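Long-range contact in (S)-ureidoglycine aminohydrolase cupin domain-containing protein (Pseudomonas syringae pv. tomato, PDB 3MYX), which is of unknown function but belongs to the cupin superfamily and may be related to (S)-ureidoglycine aminohydrolases: residues Q4-S16 with L207-A221. Numbering follows the deposited sequence. Where two conformers were deposited one is given.
Sequences QPTVLLLARADLS and LTVNTGDTVFVAQGA
Asp213 OD2 is gripped from the two faces of its carboxylate: NH1 of Arg12 arrives on one at 2.8 Å, closing a salt bridge, and the backbone N of Asn210 donates on the other. The remaining oxygen, OD1, takes the backbone N-H of Ala13 at 2.8 Å, nearly along its own C-O axis, so three donors fix the rotation of the group. Arg12 gets there by a bend at chi2 (-71°), which brings the edge of the guanidinium to the loop between strands 206-209 and 214-217, its plane 67° from that of the carboxylate. NH1 also gives a nearly straight bond to Thr208 O, 2.7 Å away and in the guanidinium plane, while NH2 is tied to Thr208 N through a water. One face of the guanidinium rests on CG of Leu9. Asp213 itself ends the type II turn 210-213, so the salt bridge ties the link between two strands of different sheets to the chain just leaving strand 7-11.

That strand, at the N-terminus of the chain, is an outermost strand of a seven-stranded antiparallel sheet in the C-terminal cupin beta-barrel, and it pairs with 214-217. Leu8 and Phe216 exchange two backbone bonds; further along, a classic beta bulge lets Leu10 N and Ala11 N share Thr214 O, at 2.8 and 3.3 Å. Val7 and Leu9 turn to the face that looks across to strand 206-209, where CD2 of Leu9 meets CD2 of Leu207. CG1 of Val7 touches both that leucine and CG2 of Val215, and Leu199 and Leu201 of strand 197-201 also touch Val7. Leu8 and Phe216 point to the other face; CD1 of Leu10, at the bulge, lies against CB of Phe216, whose ring meets Phe41. Beyond the strand, the ring of Pro5 packs over the type II turn 218-221, its CB 3.8 Å from Ala218 CB.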
ATOM      1  N   GLN A   4     -16.303   5.654  -9.474  1.00 31.73           N
ATOM      2  CA  GLN A   4     -16.836   4.305  -9.138  1.00 30.99           C
ATOM      3  C   GLN A   4     -15.805   3.542  -8.297  1.00 29.99           C
ATOM      4  O   GLN A   4     -15.214   2.570  -8.789  1.00 32.63           O
ATOM      5  CB  GLN A   4     -17.132   3.531 -10.424  1.00 31.67           C
ATOM      6  N   PRO A   5     -15.573   3.983  -7.036  1.00 26.44           N
ATOM      7  CA  PRO A   5     -14.495   3.396  -6.219  1.00 24.20           C
ATOM      8  C   PRO A   5     -14.663   1.894  -6.071  1.00 21.27           C
ATOM      9  O   PRO A   5     -15.761   1.413  -5.832  1.00 18.57           O
ATOM     10  CB  PRO A   5     -14.643   4.102  -4.863  1.00 23.82           C
ATOM     11  CG  PRO A   5     -16.017   4.628  -4.833  1.00 26.31           C
ATOM     12  CD  PRO A   5     -16.359   4.960  -6.265  1.00 26.50           C
ATOM     13  N   THR A   6     -13.571   1.156  -6.208  1.00 19.56           N
ATOM     14  CA  THR A   6     -13.633  -0.285  -6.114  1.00 19.20           C
ATOM     15  C   THR A   6     -12.390  -0.850  -5.416  1.00 15.89           C
ATOM     16  O   THR A   6     -11.509  -0.094  -4.955  1.00 16.73           O
ATOM     17  CB  THR A   6     -13.833  -0.929  -7.512  1.00 21.18           C
ATOM     18  OG1 THR A   6     -14.290  -2.288  -7.365  1.00 28.40           O
ATOM     19  CG2 THR A   6     -12.562  -0.853  -8.340  1.00 21.81           C
ATOM     20  N   VAL A   7     -12.385  -2.173  -5.307  1.00 13.69           N
ATOM     21  CA  VAL A   7     -11.299  -2.953  -4.747  1.00 11.92           C
ATOM     22  C   VAL A   7     -10.485  -3.480  -5.919  1.00 10.50           C
ATOM     23  O   VAL A   7     -11.037  -4.103  -6.846  1.00 12.85           O
ATOM     24  CB  VAL A   7     -11.851  -4.120  -3.888  1.00 12.00           C
ATOM     25  CG1 VAL A   7     -10.731  -5.009  -3.389  1.00 14.25           C
ATOM     26  CG2 VAL A   7     -12.716  -3.583  -2.735  1.00 14.88           C
ATOM     27  N   LEU A   8      -9.184  -3.216  -5.884  1.00  9.90           N
ATOM     28  CA  LEU A   8      -8.279  -3.522  -6.989  1.00 10.33           C
ATOM     29  C   LEU A   8      -7.087  -4.336  -6.538  1.00 10.08           C
ATOM     30  O   LEU A   8      -6.290  -3.874  -5.730  1.00 10.17           O
ATOM     31  CB  LEU A   8      -7.782  -2.223  -7.627  1.00 11.62           C
ATOM     32  CG  LEU A   8      -8.888  -1.318  -8.186  1.00 13.94           C
ATOM     33  CD1 LEU A   8      -8.365   0.057  -8.532  1.00 17.91           C
ATOM     34  CD2 LEU A   8      -9.565  -1.996  -9.402  1.00 16.82           C
ATOM     35  N   LEU A   9      -6.977  -5.545  -7.063  1.00  9.23           N
ATOM     36  CA  LEU A   9      -5.796  -6.375  -6.825  0.50  9.94           C
ATOM     37  C   LEU A   9      -4.652  -5.769  -7.653  1.00 10.27           C
ATOM     38  O   LEU A   9      -4.762  -5.646  -8.876  1.00 13.36           O
ATOM     39  CB  LEU A   9      -6.064  -7.848  -7.193  0.50 10.88           C
ATOM     40  CG  LEU A   9      -5.333  -8.966  -6.428  0.50 10.65           C
ATOM     41  CD1 LEU A   9      -3.847  -8.731  -6.365  0.50 11.29           C
ATOM     42  CD2 LEU A   9      -5.877  -9.170  -5.011  0.50 10.92           C
ATOM     43  N   LEU A  10      -3.571  -5.362  -6.988  1.00  8.20           N
ATOM     44  CA  LEU A  10      -2.440  -4.723  -7.674  1.00  8.33           C
ATOM     45  C   LEU A  10      -1.404  -5.747  -8.141  1.00  8.36           C
ATOM     46  O   LEU A  10      -0.880  -5.636  -9.245  1.00  8.87           O
ATOM     47  CB  LEU A  10      -1.769  -3.669  -6.781  1.00  8.11           C
ATOM     48  CG  LEU A  10      -2.669  -2.536  -6.276  1.00  8.24           C
ATOM     49  CD1 LEU A  10      -1.814  -1.513  -5.533  1.00  8.07           C
ATOM     50  CD2 LEU A  10      -3.444  -1.862  -7.430  1.00 10.51           C
ATOM     51  N   ALA A  11      -1.079  -6.717  -7.288  1.00  7.84           N
ATOM     52  CA  ALA A  11      -0.127  -7.745  -7.654  1.00  7.78           C
ATOM     53  C   ALA A  11      -0.342  -8.986  -6.814  1.00  8.15           C
ATOM     54  O   ALA A  11      -0.634  -8.898  -5.627  1.00  9.88           O
ATOM     55  CB  ALA A  11       1.310  -7.237  -7.483  1.00 10.01           C
ATOM     56  N   ARG A  12      -0.177 -10.138  -7.457  1.00  8.91           N
ATOM     57  CA  ARG A  12      -0.189 -11.421  -6.786  1.00  8.21           C
ATOM     58  C   ARG A  12       1.226 -11.797  -6.366  1.00  8.10           C
ATOM     59  O   ARG A  12       2.204 -11.409  -7.021  1.00  8.65           O
ATOM     60  CB  ARG A  12      -0.687 -12.511  -7.728  1.00  9.77           C
ATOM     61  CG  ARG A  12      -2.134 -12.415  -8.133  1.00 11.57           C
ATOM     62  CD  ARG A  12      -3.024 -12.742  -6.989  1.00 11.70           C
ATOM     63  NE  ARG A  12      -4.409 -12.907  -7.411  1.00 14.29           N
ATOM     64  CZ  ARG A  12      -5.434 -13.067  -6.584  1.00 15.18           C
ATOM     65  NH1 ARG A  12      -5.255 -13.086  -5.269  1.00 14.66           N
ATOM     66  NH2 ARG A  12      -6.651 -13.198  -7.075  1.00 18.17           N
ATOM     67  N   ALA A  13       1.337 -12.632  -5.337  1.00  7.93           N
ATOM     68  CA  ALA A  13       2.636 -13.098  -4.881  1.00  8.63           C
ATOM     69  C   ALA A  13       3.481 -13.701  -6.007  1.00  8.36           C
ATOM     70  O   ALA A  13       4.669 -13.454  -6.076  1.00 10.22           O
ATOM     71  CB  ALA A  13       2.471 -14.106  -3.725  1.00  8.94           C
ATOM     72  N   ASP A  14       2.853 -14.505  -6.864  1.00  9.45           N
ATOM     73  CA  ASP A  14       3.554 -15.163  -7.974  1.00  9.89           C
ATOM     74  C   ASP A  14       3.514 -14.363  -9.275  1.00  9.66           C
ATOM     75  O   ASP A  14       3.898 -14.867 -10.319  1.00 11.61           O
ATOM     76  CB  ASP A  14       2.992 -16.580  -8.203  1.00 11.99           C
ATOM     77  CG  ASP A  14       1.611 -16.579  -8.817  1.00 15.16           C
ATOM     78  OD1 ASP A  14       0.946 -15.526  -8.847  1.00 15.24           O
ATOM     79  OD2 ASP A  14       1.152 -17.661  -9.275  1.00 19.83           O
ATOM     80  N   LEU A  15       3.019 -13.131  -9.193  1.00  9.16           N
ATOM     81  CA  LEU A  15       2.971 -12.223 -10.337  0.50 10.41           C
ATOM     82  C   LEU A  15       2.095 -12.747 -11.488  1.00 11.50           C
ATOM     83  O   LEU A  15       2.277 -12.345 -12.639  1.00 12.40           O
ATOM     84  CB  LEU A  15       4.390 -11.880 -10.839  0.50 11.27           C
ATOM     85  CG  LEU A  15       5.253 -10.936 -10.003  0.50 12.22           C
ATOM     86  CD1 LEU A  15       4.468  -9.675  -9.668  0.50 13.34           C
ATOM     87  CD2 LEU A  15       5.781 -11.594  -8.744  0.50 13.90           C
ATOM     88  N   SER A  16       1.137 -13.609 -11.162  1.00 12.36           N
ATOM     89  CA  SER A  16       0.091 -14.046 -12.088  0.50 12.87           C
ATOM     90  C   SER A  16      -0.723 -12.836 -12.523  1.00 13.55           C
ATOM     91  O   SER A  16      -0.825 -11.855 -11.774  1.00 12.80           O
ATOM     92  CB  SER A  16      -0.856 -15.043 -11.404  0.50 13.37           C
ATOM     93  OG  SER A  16      -0.211 -16.263 -11.093  0.50 15.22           O
ATOM     94  N   LEU A 207     -12.965 -11.435  -4.177  1.00 18.64           N
ATOM     95  CA  LEU A 207     -11.529 -11.422  -4.348  0.50 15.67           C
ATOM     96  C   LEU A 207     -10.882 -12.091  -3.143  1.00 13.94           C
ATOM     97  O   LEU A 207     -11.058 -11.626  -2.016  1.00 13.14           O
ATOM     98  CB  LEU A 207     -11.039  -9.981  -4.446  0.50 15.89           C
ATOM     99  CG  LEU A 207      -9.547  -9.808  -4.663  0.50 12.87           C
ATOM    100  CD1 LEU A 207      -9.145 -10.307  -6.077  0.50 14.15           C
ATOM    101  CD2 LEU A 207      -9.183  -8.338  -4.465  0.50 14.13           C
ATOM    102  N   THR A 208     -10.136 -13.164  -3.375  1.00 12.45           N
ATOM    103  CA  THR A 208      -9.316 -13.776  -2.348  1.00 11.75           C
ATOM    104  C   THR A 208      -7.943 -13.132  -2.398  1.00 12.69           C
ATOM    105  O   THR A 208      -7.261 -13.184  -3.425  1.00 14.20           O
ATOM    106  CB  THR A 208      -9.188 -15.277  -2.545  1.00 13.76           C
ATOM    107  OG1 THR A 208     -10.496 -15.853  -2.467  1.00 15.99           O
ATOM    108  CG2 THR A 208      -8.312 -15.877  -1.458  1.00 16.74           C
ATOM    109  N   VAL A 209      -7.574 -12.485  -1.300  1.00 10.19           N
ATOM    110  CA  VAL A 209      -6.272 -11.856  -1.159  1.00  9.92           C
ATOM    111  C   VAL A 209      -5.425 -12.817  -0.348  1.00  9.87           C
ATOM    112  O   VAL A 209      -5.714 -13.100   0.811  1.00 10.04           O
ATOM    113  CB  VAL A 209      -6.378 -10.469  -0.477  1.00  9.47           C
ATOM    114  CG1 VAL A 209      -5.005  -9.770  -0.496  1.00 10.23           C
ATOM    115  CG2 VAL A 209      -7.481  -9.630  -1.164  1.00 10.92           C
ATOM    116  N   ASN A 210      -4.411 -13.354  -0.999  1.00  9.93           N
ATOM    117  CA  ASN A 210      -3.538 -14.341  -0.403  1.00 10.47           C
ATOM    118  C   ASN A 210      -2.267 -13.732   0.145  1.00  9.85           C
ATOM    119  O   ASN A 210      -1.942 -12.570  -0.104  1.00  9.03           O
ATOM    120  CB  ASN A 210      -3.194 -15.414  -1.442  1.00 14.32           C
ATOM    121  CG  ASN A 210      -4.409 -16.189  -1.888  1.00 17.92           C
ATOM    122  OD1 ASN A 210      -5.025 -16.880  -1.089  1.00 18.80           O
ATOM    123  ND2 ASN A 210      -4.755 -16.087  -3.173  1.00 24.30           N
ATOM    124  N   THR A 211      -1.540 -14.536   0.901  1.00 10.65           N
ATOM    125  CA  THR A 211      -0.288 -14.113   1.454  1.00 10.34           C
ATOM    126  C   THR A 211       0.644 -13.650   0.324  1.00  8.71           C
ATOM    127  O   THR A 211       0.812 -14.345  -0.673  1.00  9.42           O
ATOM    128  CB  THR A 211       0.357 -15.262   2.218  1.00  9.96           C
ATOM    129  OG1 THR A 211      -0.588 -15.816   3.156  1.00 16.11           O
ATOM    130  CG2 THR A 211       1.614 -14.797   2.891  1.00 12.38           C
ATOM    131  N   GLY A 212       1.222 -12.467   0.470  1.00  8.65           N
ATOM    132  CA  GLY A 212       2.135 -11.928  -0.529  1.00  7.94           C
ATOM    133  C   GLY A 212       1.472 -11.125  -1.633  1.00  7.45           C
ATOM    134  O   GLY A 212       2.160 -10.601  -2.501  1.00  8.72           O
ATOM    135  N   ASP A 213       0.148 -11.028  -1.594  1.00  6.58           N
ATOM    136  CA  ASP A 213      -0.599 -10.200  -2.564  1.00  7.03           C
ATOM    137  C   ASP A 213      -0.746  -8.777  -2.036  1.00  6.67           C
ATOM    138  O   ASP A 213      -0.823  -8.565  -0.826  1.00  7.01           O
ATOM    139  CB  ASP A 213      -2.017 -10.717  -2.796  1.00  6.67           C
ATOM    140  CG  ASP A 213      -2.094 -12.091  -3.412  1.00  9.09           C
ATOM    141  OD1 ASP A 213      -1.081 -12.670  -3.856  1.00  8.45           O
ATOM    142  OD2 ASP A 213      -3.239 -12.597  -3.455  1.00  9.38           O
ATOM    143  N   THR A 214      -0.836  -7.820  -2.957  1.00  6.58           N
ATOM    144  CA  THR A 214      -1.156  -6.440  -2.619  1.00  6.46           C
ATOM    145  C   THR A 214      -2.488  -6.050  -3.263  1.00  6.27           C
ATOM    146  O   THR A 214      -2.699  -6.275  -4.464  1.00  7.12           O
ATOM    147  CB  THR A 214      -0.075  -5.472  -3.104  1.00  6.54           C
ATOM    148  OG1 THR A 214       1.161  -5.821  -2.497  1.00  7.38           O
ATOM    149  CG2 THR A 214      -0.442  -4.043  -2.749  1.00  6.89           C
ATOM    150  N   VAL A 215      -3.366  -5.457  -2.465  1.00  6.96           N
ATOM    151  CA  VAL A 215      -4.667  -4.979  -2.885  1.00  7.21           C
ATOM    152  C   VAL A 215      -4.824  -3.519  -2.457  1.00  6.44           C
ATOM    153  O   VAL A 215      -4.269  -3.090  -1.439  1.00  6.98           O
ATOM    154  CB  VAL A 215      -5.817  -5.858  -2.282  1.00  8.76           C
ATOM    155  CG1 VAL A 215      -5.851  -5.797  -0.759  1.00 10.92           C
ATOM    156  CG2 VAL A 215      -7.190  -5.517  -2.881  1.00 12.18           C
ATOM    157  N   PHE A 216      -5.591  -2.759  -3.236  1.00  8.09           N
ATOM    158  CA  PHE A 216      -5.940  -1.380  -2.917  1.00  7.48           C
ATOM    159  C   PHE A 216      -7.449  -1.263  -2.830  1.00  8.46           C
ATOM    160  O   PHE A 216      -8.165  -1.689  -3.743  1.00  9.78           O
ATOM    161  CB  PHE A 216      -5.389  -0.389  -3.944  1.00  8.35           C
ATOM    162  CG  PHE A 216      -5.734   1.047  -3.631  1.00  7.81           C
ATOM    163  CD1 PHE A 216      -5.050   1.745  -2.645  1.00  7.86           C
ATOM    164  CD2 PHE A 216      -6.780   1.679  -4.285  1.00  9.45           C
ATOM    165  CE1 PHE A 216      -5.403   3.041  -2.339  1.00  9.00           C
ATOM    166  CE2 PHE A 216      -7.110   2.978  -3.995  1.00  9.56           C
ATOM    167  CZ  PHE A 216      -6.447   3.649  -3.028  1.00  9.10           C
ATOM    168  N   VAL A 217      -7.927  -0.709  -1.719  1.00  7.76           N
ATOM    169  CA  VAL A 217      -9.346  -0.451  -1.522  1.00  8.15           C
ATOM    170  C   VAL A 217      -9.566   1.060  -1.507  1.00  8.08           C
ATOM    171  O   VAL A 217      -9.124   1.757  -0.600  1.00  8.71           O
ATOM    172  CB  VAL A 217      -9.872  -1.071  -0.214  1.00  9.20           C
ATOM    173  CG1 VAL A 217     -11.385  -0.861  -0.120  1.00 10.72           C
ATOM    174  CG2 VAL A 217      -9.533  -2.565  -0.138  1.00 11.65           C
ATOM    175  N   ALA A 218     -10.208   1.584  -2.538  1.00  9.24           N
ATOM    176  CA  ALA A 218     -10.464   3.010  -2.614  1.00 10.16           C
ATOM    177  C   ALA A 218     -11.486   3.442  -1.577  1.00 10.62           C
ATOM    178  O   ALA A 218     -12.417   2.702  -1.245  1.00 10.78           O
ATOM    179  CB  ALA A 218     -10.965   3.382  -4.026  1.00 11.62           C
ATOM    180  N   GLN A 219     -11.322   4.653  -1.071  1.00 10.19           N
ATOM    181  CA  GLN A 219     -12.325   5.252  -0.207  0.50 10.77           C
ATOM    182  C   GLN A 219     -13.682   5.207  -0.914  1.00 11.90           C
ATOM    183  O   GLN A 219     -13.799   5.604  -2.085  1.00 12.70           O
ATOM    184  CB  GLN A 219     -11.940   6.695   0.121  0.50 11.04           C
ATOM    185  CG  GLN A 219     -12.869   7.385   1.109  0.50 13.37           C
ATOM    186  CD  GLN A 219     -12.404   8.788   1.460  0.50 16.73           C
ATOM    187  OE1 GLN A 219     -11.982   9.552   0.590  0.50 18.84           O
ATOM    188  NE2 GLN A 219     -12.479   9.132   2.742  0.50 18.56           N
ATOM    189  N   GLY A 220     -14.691   4.719  -0.202  1.00 12.21           N
ATOM    190  CA  GLY A 220     -16.039   4.590  -0.746  1.00 13.51           C
ATOM    191  C   GLY A 220     -16.320   3.255  -1.404  1.00 13.63           C
ATOM    192  O   GLY A 220     -17.473   2.960  -1.710  1.00 15.00           O
ATOM    193  N   ALA A 221     -15.300   2.434  -1.639  1.00 12.55           N
ATOM    194  CA  ALA A 221     -15.520   1.145  -2.300  1.00 13.13           C
ATOM    195  C   ALA A 221     -16.301   0.217  -1.373  1.00 13.24           C
ATOM    196  O   ALA A 221     -15.865  -0.029  -0.244  1.00 12.98           O
ATOM    197  CB  ALA A 221     -14.206   0.498  -2.687  1.00 13.46           C
TER
HETATM  198  O   HOH W   1      -9.352 -14.148  -6.095  1.00 19.33           O